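PDB 5DLK: TqaA from Penicillium aethiopicum, which is a fungal nonribosomal peptide synthetase whose condensation-like domain, seen here as a mutant, probably closes a carrier-bound peptide into a macrocycle. Local coordinates for residues 96-100 / 111-115; 193-198 / 399-403; 214-218 / 364-368; 290-294 / 455-460. The contacts are given in a common frame with arbitrary orientation. Where two conformers were deposited one is given. Numbering follows the deposited sequence.

Contact 1 (96-100 / 111-115)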
loop_
_atom_site.group_PDB
_atom_site.type_symbol
_atom_site.label_atom_id
_atom_site.label_comp_id
_atom_site.label_asym_id
_atom_site.label_seq_id
_atom_site.Cartn_x
_atom_site.Cartn_y
_atom_site.Cartn_z
ATOM N N SER A 96 -16.285 -1.404 6.059
ATOM C CA SER A 96 -16.396 -0.070 6.641
ATOM C C SER A 96 -15.283 0.880 6.178
ATOM O O SER A 96 -15.465 2.100 6.194
ATOM C CB SER A 96 -16.423 -0.153 8.171
ATOM O OG SER A 96 -15.173 -0.553 8.694
ATOM N N ILE A 97 -14.142 0.338 5.744
ATOM C CA ILE A 97 -13.081 1.202 5.233
ATOM C C ILE A 97 -13.561 1.977 3.993
ATOM O O ILE A 97 -13.131 3.102 3.762
ATOM C CB ILE A 97 -11.788 0.398 4.888
ATOM C CG1 ILE A 97 -10.617 1.349 4.604
ATOM C CG2 ILE A 97 -12.006 -0.509 3.695
ATOM C CD1 ILE A 97 -10.319 2.296 5.723
ATOM N N LEU A 98 -14.484 1.392 3.226
ATOM C CA LEU A 98 -15.001 2.047 2.023
ATOM C C LEU A 98 -16.026 3.150 2.372
ATOM O O LEU A 98 -16.358 3.984 1.526
ATOM C CB LEU A 98 -15.621 1.012 1.066
ATOM C CG LEU A 98 -14.746 -0.144 0.581
ATOM C CD1 LEU A 98 -15.486 -1.058 -0.393
ATOM C CD2 LEU A 98 -13.442 0.361 -0.042
ATOM N N ARG A 99 -16.512 3.169 3.614
ATOM C CA ARG A 99 -17.362 4.281 4.047
ATOM C C ARG A 99 -16.654 5.137 5.070
ATOM O O ARG A 99 -17.279 5.707 5.967
ATOM C CB ARG A 99 -18.693 3.778 4.617
ATOM C CG ARG A 99 -18.719 2.329 5.000
ATOM C CD ARG A 99 -20.154 1.880 5.307
ATOM N NE ARG A 99 -20.141 0.514 5.800
ATOM C CZ ARG A 99 -20.008 0.195 7.078
ATOM N NH1 ARG A 99 -19.912 1.151 7.992
ATOM N NH2 ARG A 99 -19.976 -1.074 7.436
ATOM N N THR A 100 -15.333 5.222 4.943
ATOM C CA THR A 100 -14.550 6.040 5.850
ATOM C C THR A 100 -14.185 7.392 5.235
ATOM O O THR A 100 -13.804 7.489 4.064
ATOM C CB THR A 100 -13.263 5.273 6.283
ATOM O OG1 THR A 100 -13.645 4.093 6.991
ATOM C CG2 THR A 100 -12.426 6.108 7.180
ATOM N N GLN A 111 -9.821 8.905 11.182
ATOM C CA GLN A 111 -10.788 8.397 10.233
ATOM C C GLN A 111 -12.174 8.260 10.890
ATOM O O GLN A 111 -12.311 7.782 12.009
ATOM C CB GLN A 111 -10.296 7.079 9.619
ATOM C CG GLN A 111 -10.034 5.962 10.569
ATOM C CD GLN A 111 -9.093 4.889 9.994
ATOM O OE1 GLN A 111 -9.258 4.405 8.875
ATOM N NE2 GLN A 111 -8.129 4.481 10.802
ATOM N N LEU A 112 -13.181 8.778 10.193
ATOM C CA LEU A 112 -14.571 8.687 10.633
ATOM C C LEU A 112 -15.239 7.578 9.845
ATOM O O LEU A 112 -15.375 7.677 8.629
ATOM C CB LEU A 112 -15.302 10.018 10.421
ATOM C CG LEU A 112 -14.974 11.208 11.329
ATOM C CD1 LEU A 112 -13.608 11.819 11.027
ATOM C CD2 LEU A 112 -16.051 12.267 11.236
ATOM N N VAL A 113 -15.622 6.512 10.532
ATOM C CA VAL A 113 -16.334 5.424 9.899
ATOM C C VAL A 113 -17.814 5.799 9.885
ATOM O O VAL A 113 -18.407 6.009 10.931
ATOM C CB VAL A 113 -16.138 4.097 10.634
ATOM C CG1 VAL A 113 -16.797 2.965 9.866
ATOM C CG2 VAL A 113 -14.635 3.808 10.838
ATOM N N LEU A 114 -18.385 5.897 8.692
ATOM C CA LEU A 114 -19.796 6.236 8.542
ATOM C C LEU A 114 -20.668 4.993 8.388
ATOM O O LEU A 114 -20.227 3.966 7.877
ATOM C CB LEU A 114 -19.984 7.148 7.334
ATOM C CG LEU A 114 -19.197 8.456 7.347
ATOM C CD1 LEU A 114 -19.621 9.376 6.180
ATOM C CD2 LEU A 114 -19.335 9.170 8.688
ATOM N N ALA A 115 -21.920 5.102 8.835
ATOM C CA ALA A 115 -22.929 4.086 8.578
ATOM C C ALA A 115 -24.167 4.797 8.026
ATOM O O ALA A 115 -24.186 6.029 7.929
ATOM C CB ALA A 115 -23.266 3.298 9.846
HETATM O O HOH W 1 -11.888 2.796 8.830
#
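This contact is the open end of a beta hairpin. Strands 100-105 and 108-115 form it, in a three-stranded antiparallel sheet of the condensation domain. Thr100 and Val113 are a non-hydrogen-bonded antiparallel pair, with CA atoms 4.5 Å apart and both side chains on the same face. Just outside the pair, Leu114 N donates to Arg99 O at 2.9 Å. Thr100 takes the m rotamer, which places OG1 2.8 Å from Ser96 O, its acceptor in the preceding 3-10 turn. The methyl CG2 then lies 3.4 Å from Gln111 CB. A water donates to Thr100 OG1 (2.9 Å) and to Gln111 OE1 (3.1 Å). The Gln111 amide is also held by Pro53 O and Gln58. Ser96 CB packs on Val113 CG1 at 3.6 Å, while Ser96 OG bonds to Asp207. Arg99 has an unusual chi1 of 17°, between wells, followed by trans chi2 and chi3. Its extended chain reaches across toward the end of the other strand, at a steep angle to it. NE and NH2 reach Val92 O and Asp93 O near the end of helix 81-94, and NH1 pairs with Glu49. The same NH1 donates to Leu114 O at 2.8 Å, with the carbonyl near the guanidinium plane.

Contact 2 (193-198 / 399-403)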
loop_
_atom_site.group_PDB
_atom_site.type_symbol
_atom_site.label_atom_id
_atom_site.label_comp_id
_atom_site.label_asym_id
_atom_site.label_seq_id
_atom_site.Cartn_x
_atom_site.Cartn_y
_atom_site.Cartn_z
ATOM N N PHE A 193 -17.090 -7.941 -4.911
ATOM C CA PHE A 193 -17.981 -7.251 -5.852
ATOM C C PHE A 193 -18.646 -8.265 -6.787
ATOM O O PHE A 193 -19.871 -8.297 -6.915
ATOM C CB PHE A 193 -17.224 -6.198 -6.679
ATOM C CG PHE A 193 -18.125 -5.336 -7.534
ATOM C CD1 PHE A 193 -18.611 -5.803 -8.751
ATOM C CD2 PHE A 193 -18.462 -4.051 -7.134
ATOM C CE1 PHE A 193 -19.437 -5.015 -9.538
ATOM C CE2 PHE A 193 -19.284 -3.253 -7.921
ATOM C CZ PHE A 193 -19.771 -3.740 -9.124
ATOM N N ALA A 194 -17.832 -9.096 -7.422
ATOM C CA ALA A 194 -18.338 -10.085 -8.362
ATOM C C ALA A 194 -19.318 -11.037 -7.681
ATOM O O ALA A 194 -20.387 -11.326 -8.224
ATOM C CB ALA A 194 -17.202 -10.847 -8.982
ATOM N N ALA A 195 -18.962 -11.504 -6.488
ATOM C CA ALA A 195 -19.809 -12.425 -5.738
ATOM C C ALA A 195 -21.161 -11.805 -5.392
ATOM O O ALA A 195 -22.192 -12.479 -5.451
ATOM C CB ALA A 195 -19.094 -12.892 -4.461
ATOM N N ILE A 196 -21.162 -10.520 -5.044
ATOM C CA ILE A 196 -22.402 -9.840 -4.693
ATOM C C ILE A 196 -23.271 -9.672 -5.936
ATOM O O ILE A 196 -24.478 -9.932 -5.897
ATOM C CB ILE A 196 -22.144 -8.474 -4.050
ATOM C CG1 ILE A 196 -21.524 -8.658 -2.662
ATOM C CG2 ILE A 196 -23.440 -7.667 -3.958
ATOM C CD1 ILE A 196 -20.999 -7.371 -2.056
ATOM N N TYR A 197 -22.652 -9.260 -7.040
ATOM C CA TYR A 197 -23.351 -9.174 -8.319
ATOM C C TYR A 197 -23.884 -10.546 -8.752
ATOM O O TYR A 197 -25.020 -10.661 -9.222
ATOM C CB TYR A 197 -22.425 -8.601 -9.393
ATOM C CG TYR A 197 -23.062 -8.476 -10.762
ATOM C CD1 TYR A 197 -23.737 -7.320 -11.128
ATOM C CD2 TYR A 197 -22.982 -9.510 -11.685
ATOM C CE1 TYR A 197 -24.318 -7.196 -12.381
ATOM C CE2 TYR A 197 -23.558 -9.396 -12.934
ATOM C CZ TYR A 197 -24.224 -8.236 -13.278
ATOM O OH TYR A 197 -24.801 -8.120 -14.520
ATOM N N ASN A 198 -23.061 -11.579 -8.596
ATOM C CA ASN A 198 -23.438 -12.941 -8.986
ATOM C C ASN A 198 -24.396 -13.597 -8.000
ATOM O O ASN A 198 -24.787 -14.754 -8.179
ATOM C CB ASN A 198 -22.204 -13.824 -9.125
ATOM C CG ASN A 198 -21.332 -13.429 -10.279
ATOM O OD1 ASN A 198 -21.772 -12.756 -11.208
ATOM N ND2 ASN A 198 -20.074 -13.854 -10.234
ATOM N N LEU A 399 -12.742 -9.567 -12.629
ATOM C CA LEU A 399 -14.067 -9.313 -12.081
ATOM C C LEU A 399 -15.024 -10.235 -12.815
ATOM O O LEU A 399 -15.637 -9.835 -13.804
ATOM C CB LEU A 399 -14.469 -7.846 -12.262
ATOM C CG LEU A 399 -15.644 -7.305 -11.451
ATOM C CD1 LEU A 399 -15.210 -7.044 -10.019
ATOM C CD2 LEU A 399 -16.207 -6.045 -12.086
ATOM N N PRO A 400 -15.122 -11.488 -12.353
ATOM C CA PRO A 400 -15.843 -12.540 -13.075
ATOM C C PRO A 400 -17.369 -12.416 -12.971
ATOM O O PRO A 400 -18.021 -13.265 -12.353
ATOM C CB PRO A 400 -15.343 -13.822 -12.397
ATOM C CG PRO A 400 -15.018 -13.395 -10.996
ATOM C CD PRO A 400 -14.496 -11.988 -11.114
ATOM N N LEU A 401 -17.931 -11.372 -13.575
ATOM C CA LEU A 401 -19.384 -11.187 -13.581
ATOM C C LEU A 401 -20.065 -12.285 -14.410
ATOM O O LEU A 401 -19.626 -12.596 -15.517
ATOM C CB LEU A 401 -19.752 -9.802 -14.126
ATOM C CG LEU A 401 -19.106 -8.599 -13.427
ATOM C CD1 LEU A 401 -19.692 -7.278 -13.927
ATOM C CD2 LEU A 401 -19.245 -8.726 -11.915
ATOM N N ARG A 402 -21.131 -12.867 -13.863
ATOM C CA ARG A 402 -21.854 -13.956 -14.525
ATOM C C ARG A 402 -22.734 -13.427 -15.662
ATOM O O ARG A 402 -23.386 -12.395 -15.521
ATOM C CB ARG A 402 -22.703 -14.722 -13.498
ATOM C CG ARG A 402 -23.263 -16.077 -13.949
ATOM C CD ARG A 402 -22.468 -16.686 -15.105
ATOM N NE ARG A 402 -23.266 -17.629 -15.889
ATOM C CZ ARG A 402 -22.915 -18.104 -17.083
ATOM N NH1 ARG A 402 -21.778 -17.720 -17.655
ATOM N NH2 ARG A 402 -23.712 -18.956 -17.715
ATOM N N GLY A 403 -22.734 -14.140 -16.785
ATOM C CA GLY A 403 -23.558 -13.799 -17.932
ATOM C C GLY A 403 -23.127 -14.580 -19.162
ATOM O O GLY A 403 -21.950 -14.900 -19.307
HETATM O O HOH W 2 -25.156 -10.448 -15.790
#
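Leu401 lays its side chain against one side of helix 186-197. Its CD2 is 3.8 Å from Tyr197 CD2, 3.9 Å from Ala194 CA and 4.4 Å from Phe193 CD1, where it meets the edge of the Phe193 ring. Leu399 adds a second methyl: its CD1 is 3.8 Å from Phe193 CD1. Ala194 points straight at the other segment. Its small side chain lets the backbone come close, with Ala194 CA 5.4 Å from Leu401 CA, and its CB touches Pro400 CD at 3.6 Å. Pro400 is the centre of an inverse gamma turn, closed by Leu401 N to Leu399 O at 2.8 Å. Segment 399-403 lies on the path from strand 386-390, in the six-stranded sheet, to strand 407-415, an outer strand of the five-stranded sheet. This is consistent with the crossover, or latch, of condensation domains. Here the crossing chain is held against a helix beside the sheet it joins. Leu399 also touches Trp72, and Leu401 touches Ile74, both on strand 67-75. Asn198, just past the helix, binds the loop backbone with both ends of its amide. ND2 donates to Pro400 O at 3.0 Å, and Arg402 N donates to OD1 of Asn198 at 2.7 Å. Tyr197 OH bonds to Asn80 N and gives its proton to a water 2.7 Å away. That water donates to Arg402 O at 2.6 Å.

Contact 3 (214-218 / 364-368)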
loop_
_atom_site.group_PDB
_atom_site.type_symbol
_atom_site.label_atom_id
_atom_site.label_comp_id
_atom_site.label_asym_id
_atom_site.label_seq_id
_atom_site.Cartn_x
_atom_site.Cartn_y
_atom_site.Cartn_z
ATOM N N HIS A 214 -7.386 -4.516 17.620
ATOM C CA HIS A 214 -6.556 -5.671 17.952
ATOM C C HIS A 214 -5.084 -5.292 18.202
ATOM O O HIS A 214 -4.465 -5.816 19.136
ATOM C CB HIS A 214 -6.658 -6.713 16.847
ATOM C CG HIS A 214 -6.132 -8.055 17.237
ATOM N ND1 HIS A 214 -4.783 -8.343 17.280
ATOM C CD2 HIS A 214 -6.771 -9.185 17.621
ATOM C CE1 HIS A 214 -4.614 -9.596 17.663
ATOM N NE2 HIS A 214 -5.804 -10.131 17.874
ATOM N N ARG A 215 -4.523 -4.393 17.388
ATOM C CA ARG A 215 -3.175 -3.874 17.657
ATOM C C ARG A 215 -3.053 -3.285 19.061
ATOM O O ARG A 215 -2.068 -3.528 19.765
ATOM C CB ARG A 215 -2.773 -2.794 16.653
ATOM C CG ARG A 215 -2.470 -3.283 15.261
ATOM C CD ARG A 215 -1.545 -2.287 14.556
ATOM N NE ARG A 215 -2.048 -0.917 14.643
ATOM C CZ ARG A 215 -1.378 0.150 14.213
ATOM N NH1 ARG A 215 -0.172 0.005 13.667
ATOM N NH2 ARG A 215 -1.910 1.360 14.327
ATOM N N VAL A 216 -4.046 -2.497 19.459
ATOM C CA VAL A 216 -4.009 -1.827 20.753
ATOM C C VAL A 216 -4.193 -2.839 21.879
ATOM O O VAL A 216 -3.558 -2.732 22.926
ATOM C CB VAL A 216 -5.080 -0.712 20.845
ATOM C CG1 VAL A 216 -5.346 -0.310 22.306
ATOM C CG2 VAL A 216 -4.628 0.490 20.039
ATOM N N SER A 217 -5.026 -3.846 21.653
ATOM C CA SER A 217 -5.262 -4.836 22.689
ATOM C C SER A 217 -4.003 -5.660 22.970
ATOM O O SER A 217 -3.811 -6.138 24.090
ATOM C CB SER A 217 -6.413 -5.759 22.306
ATOM O OG SER A 217 -5.957 -6.763 21.420
ATOM N N SER A 218 -3.143 -5.828 21.967
ATOM C CA SER A 218 -1.953 -6.660 22.160
ATOM C C SER A 218 -0.783 -5.856 22.734
ATOM O O SER A 218 0.216 -6.424 23.180
ATOM C CB SER A 218 -1.548 -7.340 20.845
ATOM O OG SER A 218 -1.107 -6.394 19.889
ATOM N N GLU A 364 6.140 -6.487 13.543
ATOM C CA GLU A 364 6.238 -5.591 12.391
ATOM C C GLU A 364 5.038 -4.646 12.221
ATOM O O GLU A 364 5.036 -3.783 11.336
ATOM C CB GLU A 364 6.397 -6.430 11.118
ATOM C CG GLU A 364 5.106 -7.152 10.772
ATOM C CD GLU A 364 5.147 -7.922 9.466
ATOM O OE1 GLU A 364 6.251 -8.309 8.996
ATOM O OE2 GLU A 364 4.040 -8.158 8.921
ATOM N N HIS A 365 4.027 -4.813 13.073
ATOM C CA HIS A 365 2.744 -4.141 12.929
ATOM C C HIS A 365 2.622 -2.799 13.652
ATOM O O HIS A 365 1.626 -2.079 13.479
ATOM C CB HIS A 365 1.650 -5.073 13.453
ATOM C CG HIS A 365 1.839 -5.439 14.889
ATOM N ND1 HIS A 365 2.634 -6.494 15.287
ATOM C CD2 HIS A 365 1.371 -4.864 16.025
ATOM C CE1 HIS A 365 2.640 -6.558 16.610
ATOM N NE2 HIS A 365 1.879 -5.581 17.081
ATOM N N VAL A 366 3.605 -2.464 14.481
ATOM C CA VAL A 366 3.531 -1.245 15.283
ATOM C C VAL A 366 3.933 0.000 14.493
ATOM O O VAL A 366 4.659 -0.106 13.518
ATOM C CB VAL A 366 4.402 -1.346 16.540
ATOM C CG1 VAL A 366 3.798 -2.375 17.516
ATOM C CG2 VAL A 366 5.864 -1.687 16.174
ATOM N N GLU A 367 3.471 1.170 14.937
ATOM C CA GLU A 367 3.784 2.447 14.269
ATOM C C GLU A 367 5.278 2.741 14.227
ATOM O O GLU A 367 5.940 2.626 15.253
ATOM C CB GLU A 367 3.089 3.603 14.983
ATOM C CG GLU A 367 1.568 3.472 15.006
ATOM C CD GLU A 367 0.956 3.728 13.636
ATOM O OE1 GLU A 367 0.806 4.914 13.276
ATOM O OE2 GLU A 367 0.630 2.749 12.938
ATOM N N LEU A 368 5.796 3.151 13.070
ATOM C CA LEU A 368 7.223 3.481 12.944
ATOM C C LEU A 368 7.677 4.529 13.967
ATOM O O LEU A 368 8.727 4.378 14.597
ATOM C CB LEU A 368 7.538 3.986 11.535
ATOM C CG LEU A 368 9.009 4.291 11.231
ATOM C CD1 LEU A 368 9.867 3.005 11.361
ATOM C CD2 LEU A 368 9.168 4.913 9.857
HETATM O O HOH W 3 1.850 -5.028 20.041
#
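The charged interaction is a salt bridge between Arg215 and Glu367. Arg215 NH1 is 3.0 Å and NH2 is 3.2 Å from Glu367 OE2, so one carboxylate oxygen takes both bonds near the guanidinium plane. The other oxygen, OE1, accepts from the backbone of Gln56. A hydrogen bond to the backbone is added: Arg215 NH1 also donates to His365 O at 2.8 Å. One arginine therefore fixes both the backbone and a side chain of segment 364-368. Glu367 stands at the N-cap position of helix 368-375, so the bridge ties helix 208-218 to the turn that starts this helix. The contact lies between the two halves of the condensation domain. The site that binds phosphopantetheine in another structure of this protein is close: the side chain of His365 is about 8 Å from that of Asn311. No phosphopantetheine is bound here. A water-mediated link lies further along helix 208-218. One water is 3.3 Å from Ser218 OG and 3.0 Å from His365 NE2, and joins groups that are 4.2 Å apart. Van der Waals contact is slight. Arg215 CD approaches the His365 ring edge, 4.2 Å from CD2. His365 also touches Thr228 of helix 227-235.

Contact 4 (290-294 / 455-460)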
loop_
_atom_site.group_PDB
_atom_site.type_symbol
_atom_site.label_atom_id
_atom_site.label_comp_id
_atom_site.label_asym_id
_atom_site.label_seq_id
_atom_site.Cartn_x
_atom_site.Cartn_y
_atom_site.Cartn_z
ATOM N N ALA A 290 20.513 -7.421 -2.231
ATOM C CA ALA A 290 21.216 -6.668 -3.260
ATOM C C ALA A 290 21.291 -5.185 -2.873
ATOM O O ALA A 290 22.324 -4.522 -3.036
ATOM C CB ALA A 290 20.512 -6.837 -4.637
ATOM N N THR A 291 20.181 -4.670 -2.364
ATOM C CA THR A 291 20.115 -3.286 -1.915
ATOM C C THR A 291 21.094 -3.043 -0.751
ATOM O O THR A 291 21.762 -1.999 -0.697
ATOM C CB THR A 291 18.682 -2.922 -1.498
ATOM O OG1 THR A 291 17.819 -3.088 -2.636
ATOM C CG2 THR A 291 18.612 -1.469 -1.015
ATOM N N ALA A 292 21.188 -4.006 0.161
ATOM C CA ALA A 292 22.108 -3.860 1.296
ATOM C C ALA A 292 23.558 -3.809 0.852
ATOM O O ALA A 292 24.344 -3.016 1.373
ATOM C CB ALA A 292 21.920 -4.997 2.298
ATOM N N LEU A 293 23.912 -4.643 -0.116
ATOM C CA LEU A 293 25.284 -4.644 -0.607
ATOM C C LEU A 293 25.600 -3.322 -1.302
ATOM O O LEU A 293 26.699 -2.760 -1.129
ATOM C CB LEU A 293 25.535 -5.815 -1.564
ATOM C CG LEU A 293 26.994 -5.888 -2.018
ATOM C CD1 LEU A 293 27.938 -6.095 -0.827
ATOM C CD2 LEU A 293 27.145 -7.001 -3.034
ATOM N N PHE A 294 24.654 -2.853 -2.114
ATOM C CA PHE A 294 24.767 -1.565 -2.795
ATOM C C PHE A 294 25.041 -0.462 -1.776
ATOM O O PHE A 294 25.973 0.357 -1.945
ATOM C CB PHE A 294 23.486 -1.270 -3.601
ATOM C CG PHE A 294 23.458 0.113 -4.230
ATOM C CD1 PHE A 294 23.974 0.314 -5.495
ATOM C CD2 PHE A 294 22.888 1.186 -3.556
ATOM C CE1 PHE A 294 23.935 1.596 -6.084
ATOM C CE2 PHE A 294 22.851 2.451 -4.129
ATOM C CZ PHE A 294 23.382 2.650 -5.391
ATOM N N ASN A 455 22.166 -0.683 -11.339
ATOM C CA ASN A 455 23.074 -1.301 -10.359
ATOM C C ASN A 455 22.376 -2.369 -9.511
ATOM O O ASN A 455 22.896 -3.471 -9.323
ATOM C CB ASN A 455 23.655 -0.247 -9.419
ATOM C CG ASN A 455 24.629 0.699 -10.101
ATOM O OD1 ASN A 455 24.962 1.743 -9.536
ATOM N ND2 ASN A 455 25.054 0.372 -11.323
ATOM N N ILE A 456 21.212 -2.011 -8.976
ATOM C CA ILE A 456 20.430 -2.945 -8.162
ATOM C C ILE A 456 20.094 -4.195 -8.974
ATOM O O ILE A 456 20.286 -5.310 -8.505
ATOM C CB ILE A 456 19.109 -2.308 -7.647
ATOM C CG1 ILE A 456 19.387 -1.125 -6.703
ATOM C CG2 ILE A 456 18.249 -3.349 -6.931
ATOM C CD1 ILE A 456 20.175 -1.498 -5.440
ATOM N N SER A 457 19.612 -4.010 -10.204
ATOM C CA SER A 457 19.277 -5.171 -11.020
ATOM C C SER A 457 20.522 -6.012 -11.349
ATOM O O SER A 457 20.432 -7.239 -11.360
ATOM C CB SER A 457 18.543 -4.739 -12.301
ATOM O OG SER A 457 19.377 -3.960 -13.128
ATOM N N ALA A 458 21.669 -5.372 -11.576
ATOM C CA ALA A 458 22.904 -6.094 -11.874
ATOM C C ALA A 458 23.345 -6.972 -10.704
ATOM O O ALA A 458 23.801 -8.103 -10.892
ATOM C CB ALA A 458 24.030 -5.112 -12.240
ATOM N N ILE A 459 23.232 -6.426 -9.500
ATOM C CA ILE A 459 23.575 -7.188 -8.291
ATOM C C ILE A 459 22.636 -8.365 -8.104
ATOM O O ILE A 459 23.092 -9.476 -7.801
ATOM C CB ILE A 459 23.547 -6.286 -7.031
ATOM C CG1 ILE A 459 24.607 -5.188 -7.151
ATOM C CG2 ILE A 459 23.818 -7.138 -5.750
ATOM C CD1 ILE A 459 24.284 -3.968 -6.306
ATOM N N ILE A 460 21.335 -8.149 -8.296
ATOM C CA ILE A 460 20.368 -9.247 -8.175
ATOM C C ILE A 460 20.750 -10.395 -9.120
ATOM O O ILE A 460 20.788 -11.566 -8.732
ATOM C CB ILE A 460 18.941 -8.773 -8.493
ATOM C CG1 ILE A 460 18.431 -7.818 -7.389
ATOM C CG2 ILE A 460 18.000 -9.967 -8.608
ATOM C CD1 ILE A 460 17.095 -7.101 -7.745
#
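Asn455 comes first on the second helix. Its OD1 lies 3.6 Å from Phe294 CE1, at the edge of the ring, while its ND2 bonds to Glu451 one turn earlier. Ile456 follows. Its CA-to-CB bond points sideways, but the m,m rotamer brings CD1 back to the partner helix, 3.8 Å from Phe294 CB and 4.0 Å from Thr291 CA. The hydroxyl of Thr291 is occupied within its own helix by Val287 O. These are helices 283-299 and 446-465, which pack together beside the six-stranded sheet in the C-terminal half of the condensation domain. Thr291 reaches strand 386-390 and Ile460 reaches strand 265-272, so both helices touch that sheet. The short segments cross at 118°, with their axes 9.1 Å apart at closest approach. The steep angle limits the backbone approach to a short region, where Ala290 CA and Ile459 CA are 5.6 Å apart. Ile459 points directly into the interface. Its CG2 is 3.5 Å from Ala290 CB and 4.3 Å from Leu293 CD2, and its CD1 is 3.9 Å from Phe294 CB. Phe476, the last residue, also packs on Ile459 and Phe294. Ile460 ends the series with CG1 3.6 Å from Ala290 CB. The Ala290 methyl thus sits against both Ile459 and Ile460. No hydrogen bond joins the two segments.

Overall arrangement
Contacts 1 and 2 lie in the N-terminal half of the domain, with centres 24 Å apart. Contact 4 lies in the C-terminal half, on the opposite side of the chain's centre from contact 1; their centres are 41 Å apart. Contact 3 sits between the halves, 20 Å from contact 1 and 32 Å from contact 4, centre to centre. It is also the contact nearest the phosphopantetheine site, empty in this model. Contact 4 is next: the side chain of Ile460 is about 11 Å from that of Thr282. Contacts 1 and 2 are away from that site. Contacts 2 and 3 use successive helices, 186-197 and 208-218, yet their centres are 35 Å apart.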